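Local coordinates for selenium-binding protein (Sulfolobus tokodaii, PDB 2ECE) that is of unknown function but may bind selenium, as its beta-propeller family is generally thought to do, at residues K133-S138 and G165-D170. Numbering follows the deposited sequence.
Sequences KVSGYS and GILMLD
The Tyr137 ring has backbone on both faces. One face carries the amide nitrogen of Gly165, which sits off-centre toward the rim, with Tyr137 CE1 to Gly165 N at 3.5 Å. The opposite face carries the carbonyl oxygen of Ser135, also displaced toward the rim. Leu167 CB lies at the ring edge, 4.2 Å from Tyr137 CD2. Tyr137 CE2 comes within 3.6 Å of Ile166 N. The ring reaches the strand because CG stands anti to the carbonyl carbon (chi1 -68°). Its hydroxyl ends over Gly165, with Tyr137 OH 3.5 Å from Gly165 CA. A side chain on Gly165 would collide with this hydroxyl, and the backbone angles of Gly165 by themselves also call for glycine. Tyr137 OH is hydrogen-bonded to Glu181 and Arg184, and Glu181 also accepts from Ile166 N, so one carboxylate ties the ring tip to the strand. Lys179 makes a cation-pi contact with the ring and a hydrogen bond to Ser135 O. A leucine in place of Tyr137 would probably loosen the hold of the turn on strand 165-169, because the bonds to Glu181 and Arg184 and the flat ring over Gly165 would be lost.

Nearer the helix end, Ser135 CB packs on Leu167 CB at 3.7 Å. Ser135 OG turns back to its own chain. It accepts from Tyr137 N at 3.1 Å, an ST turn, and also bonds to Val131 O. Gly136, with positive phi, takes the chain out of the helix between these two contact residues.

The contact thus sets the end of helix 128-135 and the turn after it against strand 165-169. That strand is the third in a four-stranded antiparallel propeller blade, flanked by strands 150-154 and 176-179.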
loop_
_atom_site.group_PDB
_atom_site.type_symbol
_atom_site.label_atom_id
_atom_site.label_comp_id
_atom_site.label_asym_id
_atom_site.label_seq_id
_atom_site.Cartn_x
_atom_site.Cartn_y
_atom_site.Cartn_z
ATOM N N LYS A 133 9.656 -20.559 -9.874
ATOM C CA LYS A 133 10.211 -21.893 -9.646
ATOM C C LYS A 133 10.354 -22.233 -8.163
ATOM O O LYS A 133 9.958 -23.313 -7.721
ATOM C CB LYS A 133 11.576 -22.018 -10.327
ATOM C CG LYS A 133 12.294 -23.329 -10.030
ATOM C CD LYS A 133 13.631 -23.430 -10.758
ATOM C CE LYS A 133 14.799 -23.118 -9.839
ATOM N NZ LYS A 133 16.105 -23.484 -10.464
ATOM N N VAL A 134 10.913 -21.302 -7.400
ATOM C CA VAL A 134 11.140 -21.501 -5.973
ATOM C C VAL A 134 9.907 -21.379 -5.079
ATOM O O VAL A 134 9.707 -22.198 -4.187
ATOM C CB VAL A 134 12.204 -20.511 -5.447
ATOM C CG1 VAL A 134 12.469 -20.754 -3.969
ATOM C CG2 VAL A 134 13.488 -20.653 -6.249
ATOM N N SER A 135 9.085 -20.359 -5.313
ATOM C CA SER A 135 7.905 -20.129 -4.479
ATOM C C SER A 135 6.591 -20.664 -5.036
ATOM O O SER A 135 5.663 -20.928 -4.273
ATOM C CB SER A 135 7.734 -18.631 -4.223
ATOM O OG SER A 135 7.273 -17.982 -5.396
ATOM N N GLY A 136 6.498 -20.800 -6.356
ATOM C CA GLY A 136 5.266 -21.277 -6.964
ATOM C C GLY A 136 4.212 -20.176 -7.036
ATOM O O GLY A 136 3.037 -20.446 -7.287
ATOM N N TYR A 137 4.638 -18.932 -6.810
ATOM C CA TYR A 137 3.745 -17.773 -6.850
ATOM C C TYR A 137 4.118 -16.789 -7.958
ATOM O O TYR A 137 5.269 -16.747 -8.413
ATOM C CB TYR A 137 3.788 -17.004 -5.519
ATOM C CG TYR A 137 3.195 -17.710 -4.324
ATOM C CD1 TYR A 137 1.960 -18.353 -4.406
ATOM C CD2 TYR A 137 3.836 -17.673 -3.081
ATOM C CE1 TYR A 137 1.374 -18.938 -3.281
ATOM C CE2 TYR A 137 3.259 -18.256 -1.952
ATOM C CZ TYR A 137 2.027 -18.883 -2.062
ATOM O OH TYR A 137 1.439 -19.434 -0.950
ATOM N N SER A 138 3.144 -15.986 -8.379
ATOM C CA SER A 138 3.376 -14.973 -9.406
ATOM C C SER A 138 2.561 -13.719 -9.083
ATOM O O SER A 138 1.598 -13.786 -8.309
ATOM C CB SER A 138 3.007 -15.509 -10.799
ATOM O OG SER A 138 1.608 -15.683 -10.948
ATOM N N GLY A 165 -0.374 -16.099 -2.118
ATOM C CA GLY A 165 0.144 -16.191 -0.768
ATOM C C GLY A 165 1.351 -15.328 -0.497
ATOM O O GLY A 165 1.517 -14.279 -1.103
ATOM N N ILE A 166 2.199 -15.787 0.415
ATOM C CA ILE A 166 3.382 -15.042 0.809
ATOM C C ILE A 166 4.657 -15.865 0.664
ATOM O O ILE A 166 4.724 -17.013 1.114
ATOM C CB ILE A 166 3.257 -14.585 2.284
ATOM C CG1 ILE A 166 1.992 -13.737 2.448
ATOM C CG2 ILE A 166 4.506 -13.825 2.712
ATOM C CD1 ILE A 166 1.538 -13.576 3.895
ATOM N N LEU A 167 5.664 -15.277 0.029
ATOM C CA LEU A 167 6.948 -15.950 -0.132
ATOM C C LEU A 167 7.960 -15.171 0.689
ATOM O O LEU A 167 7.696 -14.042 1.109
ATOM C CB LEU A 167 7.390 -15.978 -1.597
ATOM C CG LEU A 167 7.689 -14.636 -2.265
ATOM C CD1 LEU A 167 9.083 -14.664 -2.873
ATOM C CD2 LEU A 167 6.646 -14.365 -3.333
ATOM N N MET A 168 9.122 -15.774 0.907
ATOM C CA MET A 168 10.171 -15.141 1.688
ATOM C C MET A 168 11.467 -15.061 0.897
ATOM O O MET A 168 11.724 -15.891 0.018
ATOM C CB MET A 168 10.402 -15.934 2.972
ATOM C CG MET A 168 9.224 -15.909 3.936
ATOM S SD MET A 168 9.276 -17.293 5.074
ATOM C CE MET A 168 10.525 -16.760 6.248
ATOM N N LEU A 169 12.262 -14.041 1.201
ATOM C CA LEU A 169 13.559 -13.842 0.559
ATOM C C LEU A 169 14.579 -13.817 1.681
ATOM O O LEU A 169 14.320 -13.264 2.756
ATOM C CB LEU A 169 13.650 -12.499 -0.163
ATOM C CG LEU A 169 12.849 -12.106 -1.397
ATOM C CD1 LEU A 169 13.461 -10.800 -1.922
ATOM C CD2 LEU A 169 12.903 -13.185 -2.466
ATOM N N ASP A 170 15.743 -14.400 1.420
ATOM C CA ASP A 170 16.811 -14.446 2.401
ATOM C C ASP A 170 17.360 -13.039 2.664
ATOM O O ASP A 170 17.603 -12.283 1.723
ATOM C CB ASP A 170 17.926 -15.341 1.877
ATOM C CG ASP A 170 18.983 -15.592 2.906
ATOM O OD1 ASP A 170 18.848 -16.577 3.664
ATOM O OD2 ASP A 170 19.940 -14.792 2.965
#